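Local atomic coordinates of CTD kinase subunit gamma (Schizosaccharomyces pombe, PDB entry 5CE7), a protein that probably acts as the gamma subunit of the CTDK kinase complex, which hyperphosphorylates the C-terminal heptapeptide repeats of RNA polymerase II and supports transcriptional elongation. Residues 52-55 with 56-59; 64-67 with 68-72; 112-115 with 116-120; 131-134 with 135-139. All coordinates share one frame; numbering follows the deposited sequence.

Interaction 1. Residues 52-55 with 56-59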
# COMPACT_ATOMS: atom_id res chain seq x y z
N GLY A 52 6.46 -9.24 -6.92
CA GLY A 52 7.01 -8.05 -7.56
C GLY A 52 8.47 -7.80 -7.21
O GLY A 52 8.96 -8.22 -6.15
N SER A 53 9.17 -7.11 -8.12
CA SER A 53 10.51 -6.58 -7.87
C SER A 53 10.43 -5.55 -6.75
O SER A 53 9.34 -5.11 -6.39
CB SER A 53 11.05 -5.91 -9.13
OG SER A 53 10.29 -4.76 -9.46
N PHE A 54 11.57 -5.16 -6.21
CA PHE A 54 11.57 -4.09 -5.21
C PHE A 54 11.03 -2.78 -5.78
O PHE A 54 10.40 -2.02 -5.06
CB PHE A 54 12.96 -3.92 -4.57
CG PHE A 54 13.29 -4.99 -3.59
CD1 PHE A 54 14.28 -5.94 -3.88
CD2 PHE A 54 12.58 -5.09 -2.40
CE1 PHE A 54 14.57 -6.95 -2.98
CE2 PHE A 54 12.87 -6.10 -1.48
CZ PHE A 54 13.86 -7.02 -1.77
N ASN A 55 11.28 -2.51 -7.05
CA ASN A 55 10.71 -1.30 -7.65
C ASN A 55 9.18 -1.36 -7.66
O ASN A 55 8.51 -0.40 -7.30
CB ASN A 55 11.25 -1.05 -9.07
CG ASN A 55 10.89 0.35 -9.59
OD1 ASN A 55 11.42 1.35 -9.13
ND2 ASN A 55 9.98 0.40 -10.56
N THR A 56 8.62 -2.50 -8.06
CA THR A 56 7.17 -2.72 -8.05
C THR A 56 6.59 -2.63 -6.64
O THR A 56 5.53 -2.07 -6.43
CB THR A 56 6.83 -4.09 -8.69
OG1 THR A 56 7.15 -4.06 -10.09
CG2 THR A 56 5.35 -4.44 -8.53
N ARG A 57 7.31 -3.17 -5.67
CA ARG A 57 6.85 -3.13 -4.30
C ARG A 57 6.73 -1.71 -3.76
O ARG A 57 5.78 -1.38 -3.06
CB ARG A 57 7.72 -4.04 -3.43
CG ARG A 57 7.32 -5.51 -3.62
CD ARG A 57 8.49 -6.45 -3.80
NE ARG A 57 9.02 -6.84 -2.52
CZ ARG A 57 9.17 -8.09 -2.09
NH1 ARG A 57 8.84 -9.12 -2.86
NH2 ARG A 57 9.66 -8.30 -0.88
N VAL A 58 7.70 -0.88 -4.10
CA VAL A 58 7.71 0.52 -3.70
C VAL A 58 6.54 1.26 -4.35
O VAL A 58 5.86 2.05 -3.72
CB VAL A 58 9.05 1.21 -4.08
CG1 VAL A 58 8.92 2.72 -3.98
CG2 VAL A 58 10.16 0.73 -3.17
N ASN A 59 6.30 0.99 -5.63
CA ASN A 59 5.18 1.65 -6.31
C ASN A 59 3.83 1.22 -5.75
O ASN A 59 2.90 2.02 -5.69
CB ASN A 59 5.27 1.46 -7.83
CG ASN A 59 6.39 2.29 -8.45
OD1 ASN A 59 6.78 3.32 -7.90
ND2 ASN A 59 6.93 1.84 -9.58
O HOH W 1 7.75 -6.75 -10.94
O HOH W 2 8.41 -1.66 -11.44
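Ser53 O accepts from Arg57 N at 2.9 Å, and the same four-residue step repeats from Val58 N to Phe54 O and from Asn59 N to Asn55 O, turning the chain from an extended Gly52 into helix 54-73. The first amides of any helix lack acceptors in a preceding turn, and here a side chain supplies one. Ser53 OG takes the N-H of Thr56 at 3.1 Å, with a nearly straight angle of 167°. A chi1 of 66° makes this possible, tucking the hydroxyl between the residue's own N and carbonyl carbon, where it faces the opening turn. Thr56 turns OG1 back toward the same place, and a water 2.9 Å from Thr56 OG1 also accepts from Ser53 N. A second water on that hydroxyl accepts from Asn55 ND2 at 2.7 Å. The other branch, Thr56 CG2, lies 4.1 Å from Gly52 CA, where a side chain on the glycine would collide with it. Arg57, bent at chi2 and chi3, brings CD to 3.0 Å from Gly52 O. Its NH1 adds a weak hydrogen bond to Gly52 O, which sits near the guanidinium plane, while NH2 is held by Asn94 O. The Phe54 ring runs alongside, its plane 63° from the guanidinium, with CE2 3.9 Å from Arg57 NH2; it also touches Pro97 and Ala101. The whole is a serine N-cap, in which a water links Ser53 N to the Thr56 hydroxyl, the pair that a capping box would join directly.

Interaction 2. Residues 64-67 with 68-72; sequences VDTL and CEMCL
Val64 and Cys68 belong to the regular run of helical bonds of helix 54-73: Cys68 N reaches Val64 O at 3.0 Å, and Glu69, Met70 and Cys71 repeat the step to Asp65, Thr66 and Leu67. The apolar contacts follow the same spacing. Leu67 CD1 meets Cys71 SG at 4.1 Å, and Val64 CG1 touches Cys68 SG more loosely. Thr66 has its CG2 4.1 Å from the selenium of Met70, a selenomethionine, the two side chains running side by side. Charge enters with Asp65 and Glu69, whose carboxylate planes are turned 50° from each other, with Asp65 OD1 3.9 Å from Glu69 OE2. With CG anti to its own carbonyl carbon (chi1 -65°), Glu69 folds back along the helix and its CG lies 3.2 Å from Asp65 O. Lys119 forms a salt bridge with Asp65 OD1, which Ser115 OG also hydrogen-bonds, and makes only a long, weak ion pair with Glu69 OE2. With an alanine at Glu69, Lys119 would probably lose its second, weaker anion, and Asp65 O the methylene lying against it. Two like charges so close would probably be costly alone; the lysine and the hydroxyl are likely to offset that cost and to favour an ionised Asp65 held in place at OD1.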
# COMPACT_ATOMS: atom_id res chain seq x y z
N VAL A 64 -0.84 2.36 -2.22
CA VAL A 64 -1.54 2.17 -0.95
C VAL A 64 -1.79 3.52 -0.27
O VAL A 64 -2.83 3.74 0.34
CB VAL A 64 -0.73 1.24 -0.01
CG1 VAL A 64 -1.10 1.47 1.45
CG2 VAL A 64 -0.91 -0.22 -0.42
N ASP A 65 -0.82 4.41 -0.37
CA ASP A 65 -0.97 5.76 0.19
C ASP A 65 -2.07 6.51 -0.57
O ASP A 65 -2.97 7.09 0.03
CB ASP A 65 0.38 6.49 0.08
CG ASP A 65 0.44 7.77 0.91
OD1 ASP A 65 -0.48 8.07 1.69
OD2 ASP A 65 1.45 8.47 0.79
N THR A 66 -1.99 6.48 -1.89
CA THR A 66 -3.01 7.10 -2.76
C THR A 66 -4.42 6.51 -2.53
O THR A 66 -5.42 7.25 -2.45
CB THR A 66 -2.59 6.95 -4.25
OG1 THR A 66 -1.35 7.66 -4.45
CG2 THR A 66 -3.67 7.50 -5.20
N LEU A 67 -4.49 5.19 -2.40
CA LEU A 67 -5.74 4.51 -2.10
C LEU A 67 -6.34 5.00 -0.78
O LEU A 67 -7.53 5.33 -0.71
CB LEU A 67 -5.52 2.99 -2.04
CG LEU A 67 -6.74 2.13 -1.70
CD1 LEU A 67 -7.86 2.35 -2.73
CD2 LEU A 67 -6.35 0.67 -1.71
N CYS A 68 -5.53 5.03 0.27
CA CYS A 68 -6.00 5.55 1.55
C CYS A 68 -6.49 7.01 1.44
O CYS A 68 -7.56 7.34 1.94
CB CYS A 68 -4.93 5.41 2.65
SG CYS A 68 -4.59 3.70 3.14
N GLU A 69 -5.72 7.88 0.79
CA GLU A 69 -6.12 9.28 0.62
C GLU A 69 -7.47 9.37 -0.09
O GLU A 69 -8.35 10.11 0.32
CB GLU A 69 -5.08 10.06 -0.17
CG GLU A 69 -3.75 10.19 0.56
CD GLU A 69 -2.67 10.90 -0.26
OE1 GLU A 69 -2.76 10.89 -1.50
OE2 GLU A 69 -1.75 11.48 0.35
N MSE A 70 -7.63 8.60 -1.15
CA MSE A 70 -8.87 8.63 -1.90
C MSE A 70 -10.02 8.02 -1.12
O MSE A 70 -11.15 8.49 -1.21
CB MSE A 70 -8.68 7.99 -3.27
CG MSE A 70 -7.77 8.85 -4.15
SE MSE A 70 -7.69 8.17 -5.96
CE MSE A 70 -9.56 7.49 -6.05
N CYS A 71 -9.75 6.98 -0.34
CA CYS A 71 -10.77 6.44 0.55
C CYS A 71 -11.28 7.53 1.49
O CYS A 71 -12.49 7.70 1.67
CB CYS A 71 -10.24 5.24 1.36
SG CYS A 71 -10.12 3.70 0.43
N LEU A 72 -10.36 8.30 2.08
CA LEU A 72 -10.75 9.36 3.00
C LEU A 72 -11.52 10.47 2.28
O LEU A 72 -12.46 11.04 2.84
CB LEU A 72 -9.51 9.94 3.71
CG LEU A 72 -8.72 9.01 4.62
CD1 LEU A 72 -7.43 9.70 5.04
CD2 LEU A 72 -9.55 8.61 5.84

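Interaction 3. Residues 112-115 with 116-120; sequences VLQS and LHEKK
Ser115 and Lys119 meet where helix 100-118 ends in a Schellman motif, a common C-capping motif of helices. Lys120, with positive phi, is its C-prime residue, and the motif is closed by the bonds from Val121 N to Leu116 O and from Lys120 N to His117 O. Ahead of it, Leu116 N, His117 N and Glu118 N bond in turn to the carbonyls of Val112, Leu113 and Gln114. On the inner side, Val112 and Leu116 run alongside each other, with Val112 CG1 3.8 Å from Leu116 CD1. On the outer side, Glu118 leans on the aliphatic part of Gln114, its OE2 3.6 Å from Gln114 CG, the carboxylate and amide planes only 15° apart. Glu118 CG also presses on Gln114 O at 3.1 Å. His117 swings away from this turn to hydrogen-bond Asp124 through NE2 and to stack on Tyr127, tying the cap to helix 124-139. Lys119 instead doubles back through bends at its third and fourth torsions, bringing NZ beside Ser115 OG, both facing Asp65 of helix 54-73. Ser115 O receives Lys119 N at 3.1 Å and, weakly, the returning Lys119 NZ at 3.5 Å.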
# COMPACT_ATOMS: atom_id res chain seq x y z
N VAL A 112 5.75 7.47 3.02
CA VAL A 112 4.42 6.88 3.09
C VAL A 112 3.93 6.74 4.54
O VAL A 112 2.76 7.01 4.85
CB VAL A 112 4.38 5.50 2.42
CG1 VAL A 112 3.01 4.85 2.62
CG2 VAL A 112 4.72 5.63 0.94
N LEU A 113 4.82 6.32 5.43
CA LEU A 113 4.43 6.11 6.82
C LEU A 113 4.00 7.43 7.45
O LEU A 113 3.02 7.47 8.21
CB LEU A 113 5.57 5.47 7.63
CG LEU A 113 5.87 4.01 7.32
CD1 LEU A 113 7.07 3.55 8.14
CD2 LEU A 113 4.64 3.12 7.59
N GLN A 114 4.72 8.50 7.14
CA GLN A 114 4.40 9.83 7.66
C GLN A 114 3.03 10.29 7.14
O GLN A 114 2.21 10.81 7.88
CB GLN A 114 5.48 10.84 7.28
CG GLN A 114 5.12 12.29 7.55
CD GLN A 114 6.24 13.25 7.15
OE1 GLN A 114 6.25 13.79 6.04
NE2 GLN A 114 7.20 13.46 8.05
N SER A 115 2.81 10.06 5.85
CA SER A 115 1.53 10.38 5.22
C SER A 115 0.37 9.63 5.88
O SER A 115 -0.64 10.23 6.25
CB SER A 115 1.60 10.05 3.73
OG SER A 115 0.37 10.30 3.11
N LEU A 116 0.51 8.32 6.03
CA LEU A 116 -0.51 7.51 6.68
C LEU A 116 -0.74 7.94 8.14
O LEU A 116 -1.87 7.98 8.61
CB LEU A 116 -0.14 6.02 6.60
CG LEU A 116 -0.13 5.43 5.18
CD1 LEU A 116 0.29 3.97 5.18
CD2 LEU A 116 -1.50 5.58 4.53
N HIS A 117 0.34 8.27 8.84
CA HIS A 117 0.26 8.75 10.21
C HIS A 117 -0.47 10.10 10.33
O HIS A 117 -1.33 10.27 11.20
CB HIS A 117 1.65 8.85 10.84
CG HIS A 117 1.63 9.22 12.29
ND1 HIS A 117 2.32 10.29 12.80
CD2 HIS A 117 0.97 8.67 13.34
CE1 HIS A 117 2.11 10.38 14.10
NE2 HIS A 117 1.29 9.40 14.45
N GLU A 118 -0.13 11.05 9.47
CA GLU A 118 -0.76 12.37 9.47
C GLU A 118 -2.26 12.26 9.15
O GLU A 118 -3.07 13.05 9.65
CB GLU A 118 -0.10 13.28 8.44
CG GLU A 118 1.32 13.66 8.80
CD GLU A 118 2.02 14.40 7.68
OE1 GLU A 118 1.59 14.25 6.51
OE2 GLU A 118 3.00 15.11 7.96
N LYS A 119 -2.61 11.29 8.33
CA LYS A 119 -4.01 11.12 7.96
C LYS A 119 -4.72 10.11 8.86
O LYS A 119 -5.83 9.67 8.56
CB LYS A 119 -4.12 10.80 6.46
CG LYS A 119 -3.32 11.82 5.64
CD LYS A 119 -3.74 11.86 4.18
CE LYS A 119 -2.67 11.27 3.30
NZ LYS A 119 -2.61 9.78 3.43
N LYS A 120 -4.08 9.77 9.98
CA LYS A 120 -4.71 8.97 11.04
C LYS A 120 -5.16 7.58 10.58
O LYS A 120 -6.05 6.97 11.18
CB LYS A 120 -5.87 9.75 11.66
CG LYS A 120 -5.46 11.15 12.11
CD LYS A 120 -6.62 11.94 12.69
CE LYS A 120 -6.15 12.83 13.83
NZ LYS A 120 -5.71 12.03 15.01

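Interaction 4. Residues 131-134 with 135-139; sequences MATV and EAHEQ
Thr133 and His137 form the closely fitted part of this turn near the end of helix 124-139. The methyl CG2 of Thr133 stands over one face of the imidazole in a CH-pi contact, 4.0 Å from the ring centroid of His137. Being offset toward the rim, it comes nearest to CE1, with Thr133 CG2 to His137 CE1 at 3.7 Å. With CG anti to its own carbonyl carbon, chi1 -67°, the His137 ring is laid back along the helix, with Thr133 O also over a face and 3.4 Å from His137 CG. Both side chains are also anchored at their polar ends, His137 ND1 to Ala96 O and Thr133 OG1 to Asp129 O. Next to them Val134 is buried against Val92, Ala106 and Val109. An alanine in place of His137 would probably leave Ala96 O without this partner and the Thr133 methyl without the ring face it packs on. The exposed flank is much thinner: Ala136 CB offers Ala132 O little more than a contact at 3.5 Å, beside the backbone bond from Ala136 N to Ala132 O. Glu135 and Glu138 lie on a further flank, where their carboxylates both form salt bridges with Arg110 of helix 100-118. The chemistry is therefore divided, one side of the helix marked by a methyl-covered imidazole bonded to a carbonyl, another by two acids sharing one arginine, whose charge probably eases their repulsion.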
# COMPACT_ATOMS: atom_id res chain seq x y z
N MSE A 131 8.23 2.62 11.89
CA MSE A 131 9.45 3.43 11.76
C MSE A 131 10.67 2.72 12.36
O MSE A 131 11.77 2.81 11.81
CB MSE A 131 9.26 4.82 12.40
CG MSE A 131 8.31 5.73 11.62
SE MSE A 131 9.03 6.29 9.88
CE MSE A 131 10.40 7.52 10.56
N ALA A 132 10.47 2.02 13.47
CA ALA A 132 11.58 1.25 14.05
C ALA A 132 11.99 0.09 13.14
O ALA A 132 13.16 -0.28 13.08
CB ALA A 132 11.22 0.73 15.45
N THR A 133 11.03 -0.48 12.43
CA THR A 133 11.32 -1.54 11.48
C THR A 133 12.17 -1.02 10.34
O THR A 133 13.17 -1.63 9.98
CB THR A 133 10.02 -2.17 10.92
OG1 THR A 133 9.26 -2.72 12.00
CG2 THR A 133 10.36 -3.28 9.93
N VAL A 134 11.77 0.11 9.77
CA VAL A 134 12.55 0.74 8.71
C VAL A 134 13.98 1.04 9.17
O VAL A 134 14.94 0.81 8.44
CB VAL A 134 11.89 2.05 8.21
CG1 VAL A 134 12.79 2.76 7.22
CG2 VAL A 134 10.52 1.74 7.57
N GLU A 135 14.14 1.56 10.38
CA GLU A 135 15.47 1.88 10.87
C GLU A 135 16.31 0.61 11.03
O GLU A 135 17.45 0.56 10.57
CB GLU A 135 15.40 2.67 12.18
CG GLU A 135 16.76 2.94 12.80
CD GLU A 135 17.65 3.81 11.92
OE1 GLU A 135 17.13 4.47 11.00
OE2 GLU A 135 18.88 3.83 12.15
N ALA A 136 15.74 -0.42 11.65
CA ALA A 136 16.43 -1.70 11.78
C ALA A 136 16.87 -2.26 10.42
O ALA A 136 17.99 -2.75 10.27
CB ALA A 136 15.54 -2.72 12.51
N HIS A 137 16.00 -2.16 9.43
CA HIS A 137 16.30 -2.69 8.09
C HIS A 137 17.19 -1.77 7.24
O HIS A 137 17.82 -2.22 6.27
CB HIS A 137 15.00 -3.05 7.36
CG HIS A 137 14.27 -4.20 7.99
ND1 HIS A 137 13.05 -4.65 7.52
CD2 HIS A 137 14.59 -4.99 9.03
CE1 HIS A 137 12.65 -5.68 8.25
NE2 HIS A 137 13.57 -5.91 9.18
N GLU A 138 17.26 -0.50 7.60
CA GLU A 138 18.23 0.39 6.95
C GLU A 138 19.64 0.06 7.47
O GLU A 138 20.61 0.05 6.72
CB GLU A 138 17.89 1.87 7.18
CG GLU A 138 18.99 2.83 6.70
CD GLU A 138 18.68 4.31 6.94
OE1 GLU A 138 17.54 4.67 7.26
OE2 GLU A 138 19.61 5.13 6.82
N GLN A 139 19.74 -0.20 8.76
CA GLN A 139 21.05 -0.38 9.38
C GLN A 139 21.65 -1.76 9.12
O GLN A 139 22.87 -1.92 9.11
CB GLN A 139 21.00 -0.09 10.88
CG GLN A 139 20.46 1.30 11.25
CD GLN A 139 21.22 2.44 10.58
OE1 GLN A 139 22.34 2.26 10.09
NE2 GLN A 139 20.61 3.63 10.56

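Taken in chain order, the four contacts sample three helices of an all-helical, noncanonical CTD-interacting domain coiled as a right-handed superhelix. Interactions 1 and 2 share helix 54-73, the former at its start, and their centres lie about 18 Å apart on opposite sides of the chain's centre. Interaction 3 ends helix 100-118 yet sits only about 10 Å from interaction 2, centre to centre. Interaction 4, about 17 Å from interaction 3 between centres, joins it apolarly, Leu113 CD1 meeting the selenium of Met131 at 3.8 Å. Helix 100-118, with the Lys119 that follows it, lies between the other two, meeting helix 54-73 through polar and apolar side chains and helix 124-139 through Leu113 among others.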